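Local structure of L-asparaginase 1 (Escherichia coli, 6NXC) at residues B[84-88]-B[326-330]. The protein catalyses the hydrolysis of L-asparagine to L-aspartate and ammonium, as a homotetrameric cytoplasmic enzyme under allosteric control. The protein carries 1 engineered substitution. Residues are numbered along the deposited sequence; the frame is centred on the assembly and turned at random.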
ATOM      1  N   THR B  84      21.339 -16.922  19.637  1.00 20.63           N
ATOM      2  CA  THR B  84      21.227 -16.300  20.945  1.00 18.56           C
ATOM      3  C   THR B  84      22.025 -15.032  21.008  1.00 16.89           C
ATOM      4  O   THR B  84      22.739 -14.718  20.060  1.00 20.64           O
ATOM      5  CB  THR B  84      21.750 -17.283  21.987  1.00 25.46           C
ATOM      6  OG1 THR B  84      23.163 -17.359  21.774  1.00 25.24           O
ATOM      7  CG2 THR B  84      21.156 -18.668  21.906  1.00 28.90           C
ATOM      8  N   PRO B  85      22.026 -14.315  22.137  1.00 20.78           N
ATOM      9  CA  PRO B  85      22.815 -13.075  22.234  1.00 16.47           C
ATOM     10  C   PRO B  85      24.310 -13.297  22.087  1.00 20.06           C
ATOM     11  O   PRO B  85      24.942 -12.419  21.579  1.00 18.65           O
ATOM     12  CB  PRO B  85      22.402 -12.514  23.627  1.00 20.35           C
ATOM     13  CG  PRO B  85      21.034 -13.070  23.845  1.00 22.55           C
ATOM     14  CD  PRO B  85      21.102 -14.446  23.281  1.00 24.48           C
ATOM     15  N   GLU B  86      24.824 -14.511  22.433  1.00 18.27           N
ATOM     16  CA  GLU B  86      26.249 -14.852  22.235  1.00 19.78           C
ATOM     17  C   GLU B  86      26.587 -14.795  20.743  1.00 17.29           C
ATOM     18  O   GLU B  86      27.692 -14.342  20.367  1.00 18.13           O
ATOM     19  CB  GLU B  86      26.568 -16.219  22.813  1.00 26.73           C
ATOM     20  CG  GLU B  86      26.517 -16.195  24.344  1.00 27.40           C
ATOM     21  CD  GLU B  86      25.221 -16.717  24.942  1.00 32.66           C
ATOM     22  OE1 GLU B  86      24.065 -16.450  24.382  1.00 29.19           O
ATOM     23  OE2 GLU B  86      25.334 -17.419  25.965  1.00 30.18           O
ATOM     24  N   ASP B  87      25.642 -15.165  19.905  1.00 18.65           N
ATOM     25  CA  ASP B  87      25.836 -15.023  18.426  1.00 18.29           C
ATOM     26  C   ASP B  87      25.980 -13.557  17.989  1.00 18.64           C
ATOM     27  O   ASP B  87      26.734 -13.302  17.016  1.00 19.52           O
ATOM     28  CB  ASP B  87      24.750 -15.795  17.676  1.00 20.83           C
ATOM     29  CG  ASP B  87      24.765 -17.281  18.062  1.00 24.22           C
ATOM     30  OD1 ASP B  87      25.906 -17.926  18.003  1.00 27.46           O
ATOM     31  OD2 ASP B  87      23.697 -17.760  18.544  1.00 23.02           O
ATOM     32  N   TRP B  88      25.220 -12.604  18.571  1.00 20.24           N
ATOM     33  CA  TRP B  88      25.315 -11.219  18.163  1.00 15.44           C
ATOM     34  C   TRP B  88      26.768 -10.764  18.482  1.00 17.25           C
ATOM     35  O   TRP B  88      27.414 -10.051  17.701  1.00 18.05           O
ATOM     36  CB  TRP B  88      24.311 -10.366  18.974  1.00 15.65           C
ATOM     37  CG  TRP B  88      22.872 -10.738  18.825  1.00 14.13           C
ATOM     38  CD1 TRP B  88      22.257 -11.396  17.802  1.00 17.25           C
ATOM     39  CD2 TRP B  88      21.866 -10.527  19.831  1.00 16.53           C
ATOM     40  NE1 TRP B  88      20.919 -11.544  18.086  1.00 17.49           N
ATOM     41  CE2 TRP B  88      20.662 -11.080  19.329  1.00 17.87           C
ATOM     42  CE3 TRP B  88      21.861  -9.849  21.052  1.00 18.05           C
ATOM     43  CZ2 TRP B  88      19.474 -10.920  20.016  1.00 18.55           C
ATOM     44  CZ3 TRP B  88      20.691  -9.757  21.765  1.00 18.16           C
ATOM     45  CH2 TRP B  88      19.534 -10.332  21.256  1.00 20.31           C
ATOM     46  N   LEU B 326      14.289  -5.434  23.068  1.00 15.72           N
ATOM     47  CA  LEU B 326      14.994  -6.586  23.579  1.00 16.74           C
ATOM     48  C   LEU B 326      16.498  -6.310  23.491  1.00 17.39           C
ATOM     49  O   LEU B 326      17.209  -6.560  24.512  1.00 16.37           O
ATOM     50  CB  LEU B 326      14.574  -7.843  22.798  1.00 17.77           C
ATOM     51  CG  LEU B 326      15.215  -9.081  23.374  1.00 23.72           C
ATOM     52  CD1 LEU B 326      14.553  -9.467  24.689  1.00 26.06           C
ATOM     53  CD2 LEU B 326      15.277 -10.241  22.422  1.00 23.54           C
ATOM     54  N   THR B 327      16.985  -5.909  22.278  1.00 16.47           N
ATOM     55  CA  THR B 327      18.427  -5.808  22.079  1.00 14.75           C
ATOM     56  C   THR B 327      18.913  -4.601  22.893  1.00 16.09           C
ATOM     57  O   THR B 327      19.982  -4.663  23.379  1.00 14.71           O
ATOM     58  CB  THR B 327      18.788  -5.858  20.606  1.00 13.86           C
ATOM     59  OG1 THR B 327      18.116  -4.749  20.019  1.00 16.27           O
ATOM     60  CG2 THR B 327      18.345  -7.148  19.995  1.00 16.84           C
ATOM     61  N   LYS B 328      18.140  -3.501  23.002  1.00 14.21           N
ATOM     62  CA  LYS B 328      18.530  -2.305  23.729  1.00 15.89           C
ATOM     63  C   LYS B 328      18.697  -2.671  25.222  1.00 14.98           C
ATOM     64  O   LYS B 328      19.638  -2.192  25.867  1.00 15.71           O
ATOM     65  CB  LYS B 328      17.467  -1.220  23.600  1.00 16.31           C
ATOM     66  CG  LYS B 328      17.939   0.184  23.968  1.00 16.67           C
ATOM     67  CD  LYS B 328      16.864   1.208  23.660  1.00 16.12           C
ATOM     68  CE  LYS B 328      17.287   2.584  24.011  1.00 18.35           C
ATOM     69  NZ  LYS B 328      16.229   3.563  23.669  1.00 16.40           N
ATOM     70  N   LEU B 329      17.790  -3.517  25.759  1.00 14.00           N
ATOM     71  CA  LEU B 329      17.879  -3.933  27.210  1.00 16.41           C
ATOM     72  C   LEU B 329      19.132  -4.791  27.385  1.00 16.09           C
ATOM     73  O   LEU B 329      19.837  -4.566  28.322  1.00 16.91           O
ATOM     74  CB  LEU B 329      16.642  -4.712  27.600  1.00 15.21           C
ATOM     75  CG  LEU B 329      15.447  -3.801  27.811  1.00 16.46           C
ATOM     76  CD1 LEU B 329      14.194  -4.631  27.823  1.00 18.11           C
ATOM     77  CD2 LEU B 329      15.646  -3.056  29.125  1.00 18.76           C
ATOM     78  N   HIS B 330      19.387  -5.737  26.481  1.00 17.38           N
ATOM     79  CA  HIS B 330      20.615  -6.586  26.481  1.00 16.29           C
ATOM     80  C   HIS B 330      21.804  -5.675  26.521  1.00 15.43           C
ATOM     81  O   HIS B 330      22.740  -5.864  27.387  1.00 19.99           O
ATOM     82  CB  HIS B 330      20.747  -7.538  25.315  1.00 16.07           C
ATOM     83  CG  HIS B 330      19.960  -8.803  25.553  1.00 18.30           C
ATOM     84  ND1 HIS B 330      20.534  -9.900  26.173  1.00 23.59           N
ATOM     85  CD2 HIS B 330      18.739  -9.189  25.181  1.00 20.70           C
ATOM     86  CE1 HIS B 330      19.628 -10.845  26.232  1.00 21.81           C
ATOM     87  NE2 HIS B 330      18.546 -10.453  25.609  1.00 22.53           N
TER
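T327 OG1 is held by its own helix, through a hydrogen bond to E323 O and a weak one to A324 O, and this leaves the methyl to face W88. The pair illustrates how a two-domain asparaginase joins its parts: helix 85-98 of the N-terminal domain packs on helix 322-333 of the C-terminal domain through side chains, with no hydrogen bond between 84-88 and 326-330. With CG2 anti to the carbonyl carbon (OG1 at chi1 60°), the methyl lies over one face of the indole, a CH-pi contact 4.0 Å from the centroid of the six-membered ring. P85 CA, of the same turn as W88, lies over the opposite face, toward the rim. The indole edge then meets the face of H330 in a T-shaped stack, the planes at 88° and the centroids 5.4 Å apart. The hydrogen bond from H330 ND1 to T228 O restrains the rotation of the imidazole that takes this edge. D87 OD2 accepts a hydrogen bond from T84 N (2.7 Å) at the start of the helix that carries P85 and W88. P239 of the second subunit also packs on W88, so the domain junction adjoins a subunit interface. P85 CG approaches H330 CE1 obliquely, at 3.6 Å.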